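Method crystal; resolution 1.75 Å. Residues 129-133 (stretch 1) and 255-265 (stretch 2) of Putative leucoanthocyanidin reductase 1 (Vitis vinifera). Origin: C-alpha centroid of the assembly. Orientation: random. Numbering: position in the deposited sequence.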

ATOM      1  N   PRO A 129     -13.232   1.121   9.887  1.00  4.68           N
ATOM      2  CA  PRO A 129     -14.134   0.555   8.895  1.00  2.00           C
ATOM      3  C   PRO A 129     -15.067  -0.441   9.461  1.00  2.44           C
ATOM      4  O   PRO A 129     -14.808  -1.019  10.513  1.00  2.94           O
ATOM      5  CB  PRO A 129     -13.200  -0.135   7.909  1.00  2.00           C
ATOM      6  CG  PRO A 129     -11.987  -0.470   8.758  1.00  5.21           C
ATOM      7  CD  PRO A 129     -11.844   0.674   9.665  1.00  5.60           C
ATOM      8  N   VAL A 130     -16.171  -0.677   8.782  1.00  2.00           N
ATOM      9  CA  VAL A 130     -17.002  -1.797   9.179  1.00  2.00           C
ATOM     10  C   VAL A 130     -16.352  -3.154   8.916  1.00  2.00           C
ATOM     11  O   VAL A 130     -15.353  -3.246   8.223  1.00  2.00           O
ATOM     12  CB  VAL A 130     -18.416  -1.747   8.481  1.00  2.00           C
ATOM     13  CG1 VAL A 130     -19.094  -0.433   8.830  1.00  6.28           C
ATOM     14  CG2 VAL A 130     -18.299  -1.963   6.913  1.00  2.00           C
ATOM     15  N   GLU A 131     -16.950  -4.207   9.466  1.00  2.03           N
ATOM     16  CA  GLU A 131     -16.460  -5.553   9.176  1.00  2.48           C
ATOM     17  C   GLU A 131     -16.791  -5.882   7.715  1.00  2.00           C
ATOM     18  O   GLU A 131     -17.805  -5.426   7.201  1.00  2.90           O
ATOM     19  CB  GLU A 131     -17.087  -6.577  10.091  1.00  6.11           C
ATOM     20  CG  GLU A 131     -16.713  -6.412  11.563  1.00  6.58           C
ATOM     21  CD  GLU A 131     -15.336  -6.953  11.894  1.00 14.11           C
ATOM     22  OE1 GLU A 131     -14.593  -7.326  10.949  1.00  7.85           O
ATOM     23  OE2 GLU A 131     -14.987  -7.028  13.118  1.00 15.82           O
ATOM     24  N   PRO A 132     -15.977  -6.712   7.053  1.00  3.36           N
ATOM     25  CA  PRO A 132     -14.757  -7.363   7.544  1.00  5.13           C
ATOM     26  C   PRO A 132     -13.456  -6.568   7.293  1.00  5.06           C
ATOM     27  O   PRO A 132     -12.373  -7.079   7.549  1.00  5.19           O
ATOM     28  CB  PRO A 132     -14.769  -8.689   6.795  1.00  2.70           C
ATOM     29  CG  PRO A 132     -15.379  -8.328   5.430  1.00  7.45           C
ATOM     30  CD  PRO A 132     -16.395  -7.245   5.737  1.00  2.70           C
ATOM     31  N   GLY A 133     -13.549  -5.328   6.813  1.00  2.00           N
ATOM     32  CA  GLY A 133     -12.388  -4.447   6.728  1.00  2.00           C
ATOM     33  C   GLY A 133     -11.744  -4.329   8.109  1.00  3.45           C
ATOM     34  O   GLY A 133     -10.510  -4.378   8.235  1.00  4.29           O
ATOM     35  N   LEU A 255     -23.280  -0.292   0.007  1.00  3.65           N
ATOM     36  CA  LEU A 255     -21.941  -0.734   0.392  1.00  2.50           C
ATOM     37  C   LEU A 255     -21.978  -1.527   1.694  1.00  2.00           C
ATOM     38  O   LEU A 255     -21.259  -2.495   1.807  1.00  2.92           O
ATOM     39  CB  LEU A 255     -21.015   0.467   0.501  1.00  3.66           C
ATOM     40  CG  LEU A 255     -20.726   1.278  -0.750  1.00  2.00           C
ATOM     41  CD1 LEU A 255     -19.955   2.618  -0.359  1.00  2.68           C
ATOM     42  CD2 LEU A 255     -19.907   0.437  -1.760  1.00  3.87           C
ATOM     43  N   LEU A 256     -22.794  -1.122   2.662  1.00  2.00           N
ATOM     44  CA  LEU A 256     -22.886  -1.859   3.909  1.00  2.97           C
ATOM     45  C   LEU A 256     -23.468  -3.245   3.662  1.00  2.55           C
ATOM     46  O   LEU A 256     -23.030  -4.182   4.276  1.00  2.00           O
ATOM     47  CB  LEU A 256     -23.695  -1.078   4.954  1.00  4.24           C
ATOM     48  CG  LEU A 256     -23.024   0.203   5.449  1.00  2.53           C
ATOM     49  CD1 LEU A 256     -23.971   0.910   6.453  1.00  5.67           C
ATOM     50  CD2 LEU A 256     -21.670  -0.103   6.108  1.00  6.17           C
ATOM     51  N   ALA A 257     -24.441  -3.358   2.741  1.00  2.00           N
ATOM     52  CA  ALA A 257     -24.994  -4.679   2.412  1.00  3.70           C
ATOM     53  C   ALA A 257     -23.883  -5.563   1.868  1.00  2.00           C
ATOM     54  O   ALA A 257     -23.789  -6.726   2.222  1.00  2.58           O
ATOM     55  CB  ALA A 257     -26.133  -4.548   1.345  1.00  2.49           C
ATOM     56  N   ALA A 258     -23.081  -5.035   0.973  1.00  2.00           N
ATOM     57  CA  ALA A 258     -22.023  -5.809   0.305  1.00  3.53           C
ATOM     58  C   ALA A 258     -20.990  -6.258   1.348  1.00  4.28           C
ATOM     59  O   ALA A 258     -20.593  -7.443   1.409  1.00  3.09           O
ATOM     60  CB  ALA A 258     -21.344  -4.979  -0.779  1.00  4.34           C
ATOM     61  N   ALA A 259     -20.606  -5.319   2.204  1.00  2.00           N
ATOM     62  CA  ALA A 259     -19.707  -5.662   3.334  1.00  3.29           C
ATOM     63  C   ALA A 259     -20.275  -6.733   4.267  1.00  2.00           C
ATOM     64  O   ALA A 259     -19.552  -7.627   4.687  1.00  4.44           O
ATOM     65  CB  ALA A 259     -19.317  -4.412   4.121  1.00  2.00           C
ATOM     66  N   GLY A 260     -21.567  -6.661   4.545  1.00  2.00           N
ATOM     67  CA  GLY A 260     -22.261  -7.538   5.441  1.00  3.64           C
ATOM     68  C   GLY A 260     -22.341  -8.979   4.994  1.00  3.59           C
ATOM     69  O   GLY A 260     -22.604  -9.846   5.803  1.00  3.35           O
ATOM     70  N   GLU A 261     -22.105  -9.251   3.707  1.00  2.79           N
ATOM     71  CA  GLU A 261     -22.096 -10.649   3.232  1.00  3.83           C
ATOM     72  C   GLU A 261     -20.857 -11.443   3.650  1.00  2.62           C
ATOM     73  O   GLU A 261     -20.863 -12.661   3.611  1.00  3.88           O
ATOM     74  CB  GLU A 261     -22.243 -10.704   1.716  1.00  6.73           C
ATOM     75  CG  GLU A 261     -23.683 -10.374   1.273  1.00  4.63           C
ATOM     76  CD  GLU A 261     -24.753 -11.204   1.990  1.00 12.96           C
ATOM     77  OE1 GLU A 261     -24.618 -12.448   2.147  1.00 11.20           O
ATOM     78  OE2 GLU A 261     -25.765 -10.610   2.402  1.00  9.42           O
ATOM     79  N   ASN A 262     -19.812 -10.768   4.074  1.00  2.00           N
ATOM     80  CA  ASN A 262     -18.607 -11.456   4.551  1.00  7.31           C
ATOM     81  C   ASN A 262     -18.000 -12.408   3.519  1.00 12.10           C
ATOM     82  O   ASN A 262     -17.590 -13.547   3.849  1.00 10.37           O
ATOM     83  CB  ASN A 262     -18.928 -12.201   5.848  1.00 11.82           C
ATOM     84  CG  ASN A 262     -18.707 -11.354   7.067  1.00 28.43           C
ATOM     85  OD1 ASN A 262     -17.627 -10.764   7.245  1.00 34.52           O
ATOM     86  ND2 ASN A 262     -19.722 -11.298   7.940  1.00 33.01           N
ATOM     87  N   ILE A 263     -17.977 -11.945   2.267  1.00  8.47           N
ATOM     88  CA  ILE A 263     -17.380 -12.678   1.152  1.00 12.98           C
ATOM     89  C   ILE A 263     -15.961 -12.116   0.999  1.00 11.22           C
ATOM     90  O   ILE A 263     -15.806 -10.929   0.804  1.00 10.23           O
ATOM     91  CB  ILE A 263     -18.227 -12.460  -0.148  1.00 15.09           C
ATOM     92  CG1 ILE A 263     -19.618 -13.083   0.023  1.00 19.97           C
ATOM     93  CG2 ILE A 263     -17.528 -13.020  -1.369  1.00 16.62           C
ATOM     94  CD1 ILE A 263     -20.646 -12.636  -1.045  1.00 18.58           C
ATOM     95  N   ILE A 264     -14.929 -12.939   1.192  1.00 12.10           N
ATOM     96  CA  ILE A 264     -13.532 -12.446   1.169  1.00 13.06           C
ATOM     97  C   ILE A 264     -12.903 -12.689  -0.203  1.00 18.08           C
ATOM     98  O   ILE A 264     -12.910 -13.834  -0.664  1.00 21.10           O
ATOM     99  CB  ILE A 264     -12.654 -13.140   2.239  1.00 16.25           C
ATOM    100  CG1 ILE A 264     -13.307 -13.007   3.626  1.00 16.87           C
ATOM    101  CG2 ILE A 264     -11.213 -12.558   2.245  1.00 16.85           C
ATOM    102  CD1 ILE A 264     -13.760 -11.587   3.985  1.00 17.75           C
ATOM    103  N   PRO A 265     -12.287 -11.654  -0.822  1.00 19.94           N
ATOM    104  CA  PRO A 265     -12.036 -10.291  -0.313  1.00 19.14           C
ATOM    105  C   PRO A 265     -13.034  -9.225  -0.738  1.00 15.45           C
ATOM    106  O   PRO A 265     -12.896  -8.067  -0.299  1.00 13.94           O
ATOM    107  CB  PRO A 265     -10.664  -9.956  -0.916  1.00 21.92           C
ATOM    108  CG  PRO A 265     -10.734 -10.613  -2.261  1.00 25.10           C
ATOM    109  CD  PRO A 265     -11.468 -11.915  -2.026  1.00 23.36           C
TER

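The segment 129-133 packs against the end of a helix and the loop that follows it, with touching residues at least 126 positions apart in sequence, in a contact that buries 264 Å² summed over both sides. No hydrogen bond crosses between the two stretches; the contact is made by van der Waals packing, part of it between apolar side chains and part between carbon atoms and oxygens. Pro129 lies out of reach, and the contact opens at Val130, whose CA-to-CB bond points toward the helix. Val130 CG1 lies 3.8 Å from Leu256 CD2, and Val130 CG2 packs 3.9 Å from both Leu256 CD2 and Ala259 CB. These partners are three positions apart, nearly one helical turn, and so present themselves on the same side of the helix. The CB of Leu256 is directed sideways, but the end of its side chain comes nearer.

Glu131 contributes through its backbone: Glu131 O sits 3.6 Å from CB of Ala259. The CA-to-CB bond of Glu131 points sideways, and both carboxylate oxygens have hydrogen-bond partners outside the two stretches.

Pro132, which follows a cis peptide bond and occupies the N-cap position of the next helix, has the largest area covered by the other stretch. Its ring touches three residues. CD of Pro132 approaches O of Ala259 to 3.3 Å, a van der Waals contact with a carbonyl that also accepts a hydrogen bond from N of Asn262 at 3.2 Å. CB of Pro132 lies 3.6 Å from OD1 of Asn262, which leaves helical geometry with positive phi. Farther along the loop, CD1 of Ile264 reaches to 3.9 Å from CG of Pro132, adding an apolar contact. Gly133, already helical, makes no contact with the other stretch.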